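Local coordinates for protein flavin-containing monooxygenase (Allium sativum, PDB 6WPU) that probably catalyses the FAD-dependent S-oxygenation of S-allyl-L-cysteine in garlic, as a flavin-containing monooxygenase, at residues V36-E40 against C347-K352; V21-I27 against G45-F51; E240-A244 against F279-V285; S231-A235 against Y259-W263. All blocks are in the same frame, centred on the assembly; numbering follows the deposited sequence.

Contact 1: residues V36-E40 against C347-K352; sequences VTARE and CELQSK
Val36 lays both methyls on the turn of helix 343-358 at Cys347 and Glu348. Its CG1 is 4.0 Å from Cys347 CB, and CG2 rests against Glu348 CB. At Thr37 the small Ser351 lets the backbones close in: Thr37 OG1 lies 3.4 Å from Ser351 CB, while its hydrogen bond goes to Ala33 O in its own helix. Arg39 bends at chi3 (81°), which brings NH2 to Glu348 OE2 at 2.8 Å. That oxygen lies in the guanidinium plane, but the nitrogen sits above the carboxylate plane. NE and NH2 also grip Glu40 OE2 from opposite faces of its plane, and NH1 pairs with Asp102. Glu40 folds back at chi2 (-60°). Its CG packs on Ser351 OG, and OE1 takes Lys352 NZ at 2.8 Å. An alanine here would probably leave Lys352 without its carboxylate mate and Arg39 freer to turn. The helix segments cross at -37° with axes 8.6 Å apart. The four charged side chains form one largely buried network of alternating sign, with Lys352 at its more exposed end. It probably keeps both glutamates ionised and joins the helix after the probable FAD-binding glycine-rich turn to helix 343-358.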
# COMPACT_ATOMS: atom_id res chain seq x y z
N VAL A 36 -8.31 -11.45 0.87
CA VAL A 36 -9.72 -11.19 0.61
C VAL A 36 -10.08 -11.64 -0.80
O VAL A 36 -11.21 -12.09 -1.05
CB VAL A 36 -10.08 -9.72 0.91
CG1 VAL A 36 -9.56 -8.75 -0.17
CG2 VAL A 36 -11.60 -9.57 1.11
N THR A 37 -9.13 -11.58 -1.74
CA THR A 37 -9.38 -12.07 -3.09
C THR A 37 -9.69 -13.56 -3.07
O THR A 37 -10.61 -14.02 -3.76
CB THR A 37 -8.19 -11.77 -4.01
OG1 THR A 37 -8.04 -10.35 -4.15
CG2 THR A 37 -8.41 -12.37 -5.41
N ALA A 38 -8.94 -14.33 -2.27
CA ALA A 38 -9.20 -15.76 -2.14
C ALA A 38 -10.61 -16.00 -1.62
O ALA A 38 -11.32 -16.88 -2.12
CB ALA A 38 -8.17 -16.40 -1.22
N ARG A 39 -11.03 -15.23 -0.61
CA ARG A 39 -12.37 -15.39 -0.07
C ARG A 39 -13.43 -15.08 -1.12
O ARG A 39 -14.37 -15.86 -1.32
CB ARG A 39 -12.55 -14.51 1.16
CG ARG A 39 -13.94 -14.61 1.79
CD ARG A 39 -14.10 -13.57 2.89
NE ARG A 39 -14.44 -12.26 2.33
CZ ARG A 39 -14.80 -11.20 3.05
NH1 ARG A 39 -14.85 -11.27 4.38
NH2 ARG A 39 -15.11 -10.07 2.43
N GLU A 40 -13.28 -13.96 -1.82
CA GLU A 40 -14.32 -13.53 -2.75
C GLU A 40 -14.41 -14.45 -3.97
O GLU A 40 -15.51 -14.67 -4.49
CB GLU A 40 -14.07 -12.08 -3.19
CG GLU A 40 -14.20 -11.08 -2.04
CD GLU A 40 -15.59 -11.10 -1.39
OE1 GLU A 40 -16.59 -11.09 -2.14
OE2 GLU A 40 -15.68 -11.15 -0.14
N CYS A 347 -9.94 -3.39 -1.67
CA CYS A 347 -9.54 -4.67 -2.24
C CYS A 347 -10.68 -5.67 -2.18
O CYS A 347 -10.86 -6.49 -3.09
CB CYS A 347 -8.31 -5.22 -1.51
SG CYS A 347 -6.77 -4.24 -1.75
N GLU A 348 -11.47 -5.62 -1.10
CA GLU A 348 -12.64 -6.48 -0.97
C GLU A 348 -13.59 -6.27 -2.13
O GLU A 348 -14.05 -7.23 -2.77
CB GLU A 348 -13.32 -6.19 0.37
CG GLU A 348 -14.55 -7.04 0.74
CD GLU A 348 -15.09 -6.67 2.14
OE1 GLU A 348 -14.68 -5.61 2.68
OE2 GLU A 348 -15.90 -7.44 2.72
N LEU A 349 -13.89 -5.00 -2.44
CA LEU A 349 -14.85 -4.71 -3.48
C LEU A 349 -14.27 -4.98 -4.87
O LEU A 349 -14.98 -5.46 -5.76
CB LEU A 349 -15.33 -3.27 -3.35
CG LEU A 349 -16.19 -3.03 -2.12
CD1 LEU A 349 -16.35 -1.53 -1.87
CD2 LEU A 349 -17.57 -3.72 -2.27
N GLN A 350 -12.98 -4.70 -5.06
CA GLN A 350 -12.34 -5.06 -6.32
C GLN A 350 -12.44 -6.55 -6.60
O GLN A 350 -12.74 -6.97 -7.72
CB GLN A 350 -10.88 -4.64 -6.32
CG GLN A 350 -10.65 -3.15 -6.46
CD GLN A 350 -9.17 -2.85 -6.60
OE1 GLN A 350 -8.34 -3.52 -5.98
NE2 GLN A 350 -8.84 -1.85 -7.41
N SER A 351 -12.15 -7.37 -5.59
CA SER A 351 -12.11 -8.79 -5.86
C SER A 351 -13.51 -9.37 -5.93
O SER A 351 -13.74 -10.35 -6.65
CB SER A 351 -11.25 -9.49 -4.80
OG SER A 351 -11.75 -9.22 -3.50
N LYS A 352 -14.47 -8.74 -5.24
CA LYS A 352 -15.87 -9.08 -5.41
C LYS A 352 -16.32 -8.83 -6.84
O LYS A 352 -17.04 -9.64 -7.44
CB LYS A 352 -16.71 -8.27 -4.41
CG LYS A 352 -18.08 -8.84 -4.08
CD LYS A 352 -18.82 -7.93 -3.09
CE LYS A 352 -18.16 -7.93 -1.70
NZ LYS A 352 -18.37 -9.23 -0.98

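Contact 2: residues V21-I27 against G45-F51; sequences VTRHVAI and GHTTTIF
Thr22 meets the turn before strand 47-52, its OG1 donating to Gly45 O at 2.8 Å. Gly45 ends the preceding helix in a Schellman motif with positive phi. A water links Thr22 OG1 to Thr47 OG1. His46 turns its ring edge to the other segment: ND1 accepts Arg23 N at 3.0 Å, with the donor in the ring plane. Its CE1 lies 3.4 Å from Val21 O, and NE2 is bonded to Ala355 O. A phenylalanine in its place would probably leave both Arg23 N and Ala355 O without a partner. His24 holds CG anti to its backbone N (chi1 -174°), which carries the ring toward strand 47-52. There ND1 and Thr47 OG1 share a hydrogen bond of 2.8 Å. Thr47 can reach it because OG1 stands between its N and carbonyl carbon (chi1 61°). His24 NE2 and Thr49 OG1 are both bonded to Glu171 OE1. On the face of Val25 and Ile27, Ile27 CD1 packs 3.9 Å from Ile50 CG1, the two chains side by side. On the face of His24, Ala26 CB touches the edge of the Phe51 ring at CE2, 4.0 Å away; Phe51 belongs to the FAD pocket. Backbone hydrogen bonds of parallel pairing join the strands as far as Phe51 N to Ile27 O. The pair belongs to a Rossmann-type beta-alpha-beta unit. Helix 32-43 covers Ile27, Thr48 and Ile50, Phe173 of strand 168-173 packs on the other face, and strands 175-178 and 140-142 flank the pair.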
# COMPACT_ATOMS: atom_id res chain seq x y z
N VAL A 21 -20.54 -19.65 -13.88
CA VAL A 21 -19.41 -20.38 -14.43
C VAL A 21 -18.32 -20.41 -13.37
O VAL A 21 -18.08 -19.42 -12.68
CB VAL A 21 -18.92 -19.73 -15.74
CG1 VAL A 21 -17.47 -20.04 -16.00
CG2 VAL A 21 -19.77 -20.22 -16.89
N THR A 22 -17.69 -21.58 -13.20
CA THR A 22 -16.61 -21.73 -12.25
C THR A 22 -15.28 -21.72 -13.02
O THR A 22 -15.15 -22.39 -14.05
CB THR A 22 -16.78 -23.00 -11.41
OG1 THR A 22 -15.66 -23.16 -10.51
CG2 THR A 22 -16.90 -24.23 -12.28
N ARG A 23 -14.34 -20.90 -12.55
CA ARG A 23 -13.02 -20.78 -13.14
C ARG A 23 -11.98 -21.21 -12.11
O ARG A 23 -12.23 -21.18 -10.90
CB ARG A 23 -12.71 -19.33 -13.59
CG ARG A 23 -13.59 -18.84 -14.72
CD ARG A 23 -13.57 -19.81 -15.88
NE ARG A 23 -14.27 -19.28 -17.04
CZ ARG A 23 -14.73 -20.02 -18.05
NH1 ARG A 23 -14.58 -21.34 -18.03
NH2 ARG A 23 -15.36 -19.44 -19.06
N HIS A 24 -10.81 -21.61 -12.61
CA HIS A 24 -9.67 -21.92 -11.77
C HIS A 24 -8.67 -20.76 -11.87
O HIS A 24 -8.18 -20.45 -12.96
CB HIS A 24 -9.04 -23.25 -12.20
CG HIS A 24 -7.94 -23.70 -11.30
ND1 HIS A 24 -8.11 -23.91 -9.95
CD2 HIS A 24 -6.63 -23.96 -11.56
CE1 HIS A 24 -6.97 -24.29 -9.41
NE2 HIS A 24 -6.05 -24.34 -10.37
N VAL A 25 -8.38 -20.13 -10.73
CA VAL A 25 -7.76 -18.80 -10.69
C VAL A 25 -6.52 -18.82 -9.80
O VAL A 25 -6.57 -19.32 -8.67
CB VAL A 25 -8.75 -17.74 -10.19
CG1 VAL A 25 -8.12 -16.32 -10.32
CG2 VAL A 25 -10.07 -17.85 -10.96
N ALA A 26 -5.44 -18.22 -10.28
CA ALA A 26 -4.25 -18.05 -9.45
C ALA A 26 -4.32 -16.72 -8.71
O ALA A 26 -4.75 -15.71 -9.28
CB ALA A 26 -2.97 -18.11 -10.28
N ILE A 27 -3.90 -16.74 -7.45
CA ILE A 27 -3.75 -15.54 -6.65
C ILE A 27 -2.27 -15.40 -6.30
O ILE A 27 -1.68 -16.31 -5.69
CB ILE A 27 -4.61 -15.57 -5.38
CG1 ILE A 27 -6.08 -15.65 -5.79
CG2 ILE A 27 -4.35 -14.33 -4.51
CD1 ILE A 27 -6.92 -16.16 -4.72
N GLY A 45 -17.84 -19.32 -6.24
CA GLY A 45 -17.82 -20.65 -6.82
C GLY A 45 -16.53 -21.04 -7.53
O GLY A 45 -16.44 -22.16 -8.05
N HIS A 46 -15.54 -20.15 -7.58
CA HIS A 46 -14.29 -20.44 -8.28
C HIS A 46 -13.36 -21.28 -7.41
O HIS A 46 -13.44 -21.25 -6.18
CB HIS A 46 -13.58 -19.15 -8.67
CG HIS A 46 -14.43 -18.23 -9.49
ND1 HIS A 46 -14.94 -18.59 -10.72
CD2 HIS A 46 -14.88 -16.98 -9.25
CE1 HIS A 46 -15.66 -17.60 -11.20
NE2 HIS A 46 -15.64 -16.60 -10.33
N THR A 47 -12.47 -22.02 -8.06
CA THR A 47 -11.35 -22.66 -7.39
C THR A 47 -10.10 -21.80 -7.57
O THR A 47 -9.99 -21.00 -8.51
CB THR A 47 -11.11 -24.07 -7.93
OG1 THR A 47 -10.80 -24.00 -9.32
CG2 THR A 47 -12.35 -24.94 -7.75
N THR A 48 -9.15 -21.94 -6.65
CA THR A 48 -8.00 -21.04 -6.62
C THR A 48 -6.77 -21.81 -6.20
O THR A 48 -6.86 -22.83 -5.51
CB THR A 48 -8.16 -19.86 -5.64
OG1 THR A 48 -8.27 -20.36 -4.31
CG2 THR A 48 -9.39 -19.01 -5.96
N THR A 49 -5.62 -21.29 -6.61
CA THR A 49 -4.33 -21.62 -6.03
C THR A 49 -3.69 -20.31 -5.58
O THR A 49 -3.54 -19.38 -6.38
CB THR A 49 -3.42 -22.35 -7.03
OG1 THR A 49 -4.05 -23.57 -7.47
CG2 THR A 49 -2.07 -22.67 -6.41
N ILE A 50 -3.33 -20.23 -4.31
CA ILE A 50 -2.76 -19.02 -3.73
C ILE A 50 -1.26 -19.24 -3.54
O ILE A 50 -0.85 -20.19 -2.87
CB ILE A 50 -3.43 -18.68 -2.39
CG1 ILE A 50 -4.96 -18.77 -2.51
CG2 ILE A 50 -2.95 -17.32 -1.91
CD1 ILE A 50 -5.66 -18.97 -1.18
N PHE A 51 -0.46 -18.35 -4.12
CA PHE A 51 0.99 -18.42 -4.00
C PHE A 51 1.46 -17.32 -3.06
O PHE A 51 1.12 -16.15 -3.27
CB PHE A 51 1.68 -18.27 -5.36
CG PHE A 51 1.27 -19.30 -6.37
CD1 PHE A 51 1.97 -20.50 -6.47
CD2 PHE A 51 0.18 -19.08 -7.19
CE1 PHE A 51 1.59 -21.48 -7.40
CE2 PHE A 51 -0.23 -20.04 -8.12
CZ PHE A 51 0.49 -21.24 -8.23
O HOH W 1 -12.98 -24.54 -11.08

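Contact 3: residues E240-A244 against F279-V285; sequences EVHIA and FHDGCSV
His242 and Phe279 both set CG anti to the carbonyl carbon (chi1 -64° and -66°), and this swings their rings toward each other. The planes are 23° apart but the rings are offset, with centroids 5.8 Å apart, so overlap is slight. The closer touch is between Phe279 CZ and His242 CB, at 3.8 Å. Phe279 turns its ring edge to Ala244, whose CB lies 4.0 Å from CE2. Val285 places CG1 between its backbone N and carbonyl carbon. From there the methyl sits over one face of the His242 ring in a CH-pi contact, 4.3 Å from the centroid. Cys283 SG approaches the same ring obliquely. The two segments are not paired strands. Strand 262-271 lies beside strand 240-244 and pairs with strand 276-279, and the hairpin that follows curls over the face carrying Glu240, His242 and Ala244. A type I turn from Phe279 to Gly282 makes the bend. Asp281 OD1 accepts Cys283 N at 3.1 Å, an Asx turn, and OD2 is bonded to His265 and Thr252. No hydrogen bond crosses between the segments. Within strand 240-244, His242 NE2 donates to the anti lone pair of Glu240 OE2 at 2.7 Å, and the oxygen lies in the ring plane. His242 ND1 is bonded to His265 NE2, so both ring nitrogens are held and the ring is fixed in rotation. Val285 CG2 packs 3.7 Å from Glu240 OE2, beside this bond. The carboxylate is likely to polarise the imidazole, and the Val285 methyls may strengthen that effect by keeping water from one side.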
# COMPACT_ATOMS: atom_id res chain seq x y z
N GLU A 240 19.08 16.13 16.29
CA GLU A 240 18.20 16.99 15.50
C GLU A 240 17.56 16.20 14.36
O GLU A 240 18.22 15.37 13.72
CB GLU A 240 18.94 18.17 14.90
CG GLU A 240 19.40 19.20 15.92
CD GLU A 240 20.20 20.31 15.27
OE1 GLU A 240 21.05 20.91 15.97
OE2 GLU A 240 19.98 20.57 14.06
N VAL A 241 16.29 16.47 14.10
CA VAL A 241 15.57 15.92 12.95
C VAL A 241 15.09 17.09 12.10
O VAL A 241 14.47 18.03 12.62
CB VAL A 241 14.40 15.02 13.39
CG1 VAL A 241 13.72 14.39 12.17
CG2 VAL A 241 14.90 13.93 14.35
N HIS A 242 15.39 17.05 10.81
CA HIS A 242 14.98 18.08 9.86
C HIS A 242 14.18 17.41 8.76
O HIS A 242 14.69 16.50 8.09
CB HIS A 242 16.20 18.80 9.28
CG HIS A 242 16.99 19.57 10.30
ND1 HIS A 242 16.81 20.92 10.51
CD2 HIS A 242 17.96 19.18 11.16
CE1 HIS A 242 17.64 21.33 11.46
NE2 HIS A 242 18.34 20.29 11.88
N ILE A 243 12.93 17.83 8.58
CA ILE A 243 12.08 17.30 7.51
C ILE A 243 12.17 18.23 6.32
O ILE A 243 11.99 19.45 6.46
CB ILE A 243 10.62 17.15 7.98
CG1 ILE A 243 10.55 16.42 9.32
CG2 ILE A 243 9.81 16.38 6.94
CD1 ILE A 243 9.13 16.19 9.82
N ALA A 244 12.48 17.67 5.15
CA ALA A 244 12.42 18.41 3.89
C ALA A 244 11.12 18.00 3.23
O ALA A 244 11.01 16.90 2.69
CB ALA A 244 13.61 18.09 2.99
N PHE A 279 19.18 24.11 3.31
CA PHE A 279 17.79 24.08 2.88
C PHE A 279 17.46 25.37 2.15
O PHE A 279 18.18 26.36 2.24
CB PHE A 279 16.87 23.86 4.09
CG PHE A 279 17.04 22.51 4.74
CD1 PHE A 279 17.90 22.35 5.81
CD2 PHE A 279 16.34 21.40 4.26
CE1 PHE A 279 18.07 21.10 6.40
CE2 PHE A 279 16.50 20.17 4.85
CZ PHE A 279 17.38 20.02 5.93
N HIS A 280 16.36 25.34 1.40
CA HIS A 280 15.96 26.54 0.66
C HIS A 280 15.71 27.72 1.59
O HIS A 280 15.97 28.87 1.21
CB HIS A 280 14.71 26.26 -0.17
CG HIS A 280 14.06 27.51 -0.69
ND1 HIS A 280 14.49 28.16 -1.82
CD2 HIS A 280 13.02 28.24 -0.21
CE1 HIS A 280 13.75 29.23 -2.02
NE2 HIS A 280 12.85 29.30 -1.06
N ASP A 281 15.21 27.47 2.80
CA ASP A 281 15.01 28.58 3.75
C ASP A 281 16.32 29.12 4.31
O ASP A 281 16.29 29.98 5.20
CB ASP A 281 14.09 28.15 4.89
CG ASP A 281 14.50 26.83 5.52
OD1 ASP A 281 15.70 26.65 5.82
OD2 ASP A 281 13.61 25.98 5.73
N GLY A 282 17.49 28.69 3.86
CA GLY A 282 18.73 29.22 4.38
C GLY A 282 19.35 28.43 5.51
O GLY A 282 20.53 28.63 5.81
N CYS A 283 18.60 27.54 6.15
CA CYS A 283 19.15 26.76 7.24
C CYS A 283 20.23 25.80 6.73
O CYS A 283 20.03 25.06 5.76
CB CYS A 283 18.04 25.99 7.95
SG CYS A 283 18.62 24.81 9.22
N SER A 284 21.40 25.84 7.37
CA SER A 284 22.53 24.99 7.04
C SER A 284 22.90 24.18 8.27
O SER A 284 23.01 24.74 9.37
CB SER A 284 23.73 25.82 6.57
OG SER A 284 24.81 25.00 6.19
N VAL A 285 23.10 22.88 8.10
CA VAL A 285 23.42 22.03 9.24
C VAL A 285 24.28 20.86 8.78
O VAL A 285 24.16 20.37 7.66
CB VAL A 285 22.11 21.58 9.94
CG1 VAL A 285 21.32 20.60 9.06
CG2 VAL A 285 22.40 21.00 11.33

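Contact 4: residues S231-A235 against Y259-W263; sequences SRDVA and YDNMW. With SO4 (sulfate ion), chain D.
Met262 pushes its methyl between helix and loop, and here the contact is tight. CE lies 3.6 Å from Ala235 CB and equally far from Arg232 CA, and it also sits over one face of the Tyr259 ring, toward the rim. The chain leaves the backbone with CG anti to N (chi1 -178°), runs on extended, and turns sharply at chi3 (-21°). SD meets Ser231 CB at 3.7 Å. Ala235 CB, besides CE, touches Tyr259 CD1 at 4.1 Å. Beside this apolar cluster, Asn261 ND2 donates to Ala235 O at 3.0 Å, in the carbonyl plane and on a lone pair; the same nitrogen is bonded to Ala238 O. The helix is the crossover of a beta-alpha-beta unit between parallel strands 217-221 and 240-244, and Ser231 and Ala235 also pack on Val241. In flavin-containing monooxygenases this second Rossmann-type region binds NADPH, and probably does so here. The outer side is polar and partly open to solvent. Arg232 crosses Tyr259 at about a right angle, with CD and CG against the CE2-CZ side of the phenol. Its guanidinium plane stands 65° from the ring. NH1 donates to Tyr259 OH at 3.1 Å, and the oxygen lies near the guanidinium plane. NH1 and NH2 together hold a sulfate ion, probably from the crystallisation liquor, at the guanidinium edge; NH2 reaches O3 of the sulfate at 2.6 Å. Arg90 also binds the sulfate, and Asp229 pairs with Arg232 NH2.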
# COMPACT_ATOMS: atom_id res chain seq x y z
N SER A 231 9.93 10.82 11.47
CA SER A 231 10.66 11.92 12.09
C SER A 231 10.43 11.97 13.59
O SER A 231 11.38 12.11 14.37
CB SER A 231 10.24 13.25 11.46
OG SER A 231 10.50 13.23 10.07
N ARG A 232 9.17 11.87 14.01
CA ARG A 232 8.89 11.90 15.45
C ARG A 232 9.51 10.70 16.15
O ARG A 232 10.03 10.82 17.27
CB ARG A 232 7.38 11.97 15.69
CG ARG A 232 6.77 13.29 15.25
CD ARG A 232 5.37 13.49 15.80
NE ARG A 232 4.48 12.43 15.35
CZ ARG A 232 3.99 11.48 16.13
NH1 ARG A 232 4.26 11.48 17.44
NH2 ARG A 232 3.20 10.55 15.62
N ASP A 233 9.48 9.53 15.50
CA ASP A 233 10.10 8.33 16.07
C ASP A 233 11.60 8.53 16.22
O ASP A 233 12.16 8.29 17.29
CB ASP A 233 9.79 7.12 15.18
CG ASP A 233 9.92 5.80 15.92
OD1 ASP A 233 9.33 5.66 17.02
OD2 ASP A 233 10.58 4.89 15.39
N VAL A 234 12.26 8.99 15.15
CA VAL A 234 13.70 9.25 15.18
C VAL A 234 14.04 10.32 16.21
O VAL A 234 15.06 10.24 16.90
CB VAL A 234 14.18 9.64 13.76
CG1 VAL A 234 15.61 10.18 13.78
CG2 VAL A 234 14.09 8.43 12.83
N ALA A 235 13.17 11.33 16.35
CA ALA A 235 13.44 12.42 17.28
C ALA A 235 13.47 11.96 18.73
O ALA A 235 13.95 12.72 19.58
CB ALA A 235 12.39 13.53 17.11
N TYR A 259 7.94 19.27 20.08
CA TYR A 259 9.29 18.74 19.98
C TYR A 259 10.28 19.89 19.97
O TYR A 259 10.10 20.86 19.24
CB TYR A 259 9.48 17.89 18.71
CG TYR A 259 8.71 16.60 18.71
CD1 TYR A 259 9.34 15.40 19.02
CD2 TYR A 259 7.35 16.57 18.40
CE1 TYR A 259 8.64 14.21 19.02
CE2 TYR A 259 6.64 15.39 18.41
CZ TYR A 259 7.29 14.20 18.72
OH TYR A 259 6.59 13.02 18.72
N ASP A 260 11.33 19.77 20.79
CA ASP A 260 12.38 20.78 20.82
C ASP A 260 13.48 20.52 19.81
O ASP A 260 14.31 21.41 19.59
CB ASP A 260 12.98 20.86 22.23
N ASN A 261 13.51 19.34 19.18
CA ASN A 261 14.64 18.91 18.36
C ASN A 261 14.21 18.50 16.95
O ASN A 261 14.90 17.70 16.30
CB ASN A 261 15.39 17.77 19.04
CG ASN A 261 14.58 16.47 19.06
OD1 ASN A 261 13.34 16.51 19.11
ND2 ASN A 261 15.27 15.32 19.00
N MET A 262 13.08 19.02 16.46
CA MET A 262 12.58 18.68 15.13
C MET A 262 12.20 19.96 14.40
O MET A 262 11.47 20.79 14.94
CB MET A 262 11.38 17.74 15.18
CG MET A 262 10.85 17.33 13.80
SD MET A 262 9.55 16.06 13.83
CE MET A 262 9.83 15.35 15.43
N TRP A 263 12.69 20.11 13.17
CA TRP A 263 12.40 21.29 12.36
C TRP A 263 11.86 20.88 11.00
O TRP A 263 12.23 19.83 10.46
CB TRP A 263 13.64 22.16 12.18
CG TRP A 263 14.05 22.86 13.44
CD1 TRP A 263 13.71 24.13 13.84
CD2 TRP A 263 14.87 22.32 14.49
NE1 TRP A 263 14.26 24.41 15.06
CE2 TRP A 263 14.98 23.32 15.48
CE3 TRP A 263 15.52 21.10 14.68
CZ2 TRP A 263 15.72 23.13 16.65
CZ3 TRP A 263 16.25 20.91 15.84
CH2 TRP A 263 16.35 21.93 16.81
S SO4 D . 2.06 8.50 18.33
O1 SO4 D . 3.17 9.18 19.00
O2 SO4 D . 0.83 9.24 18.59
O3 SO4 D . 2.28 8.47 16.89
O4 SO4 D . 1.97 7.12 18.82

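In the fold
From the N terminus, contact 2 opens at 21-27 and closes a short loop at 45-51. Contact 1 starts between these segments, at 36-40, and closes only at 347-352, so the two cross. They touch, with Ala38 packing on Ile27 and Ile50, and tie helix 32-43 and helix 343-358 to the parallel sheet of the FAD-binding part. Contacts 4 and 3 both lie within the long loop that contact 1 closes. They open at 231-235 and 240-244, then close in the same order at 259-263 and 279-285, so they cross too. Neighbouring strands 240-244 and 262-271 link them in the mixed sheet. Their centres lie about 39 to 53 Å from those of contacts 1 and 2.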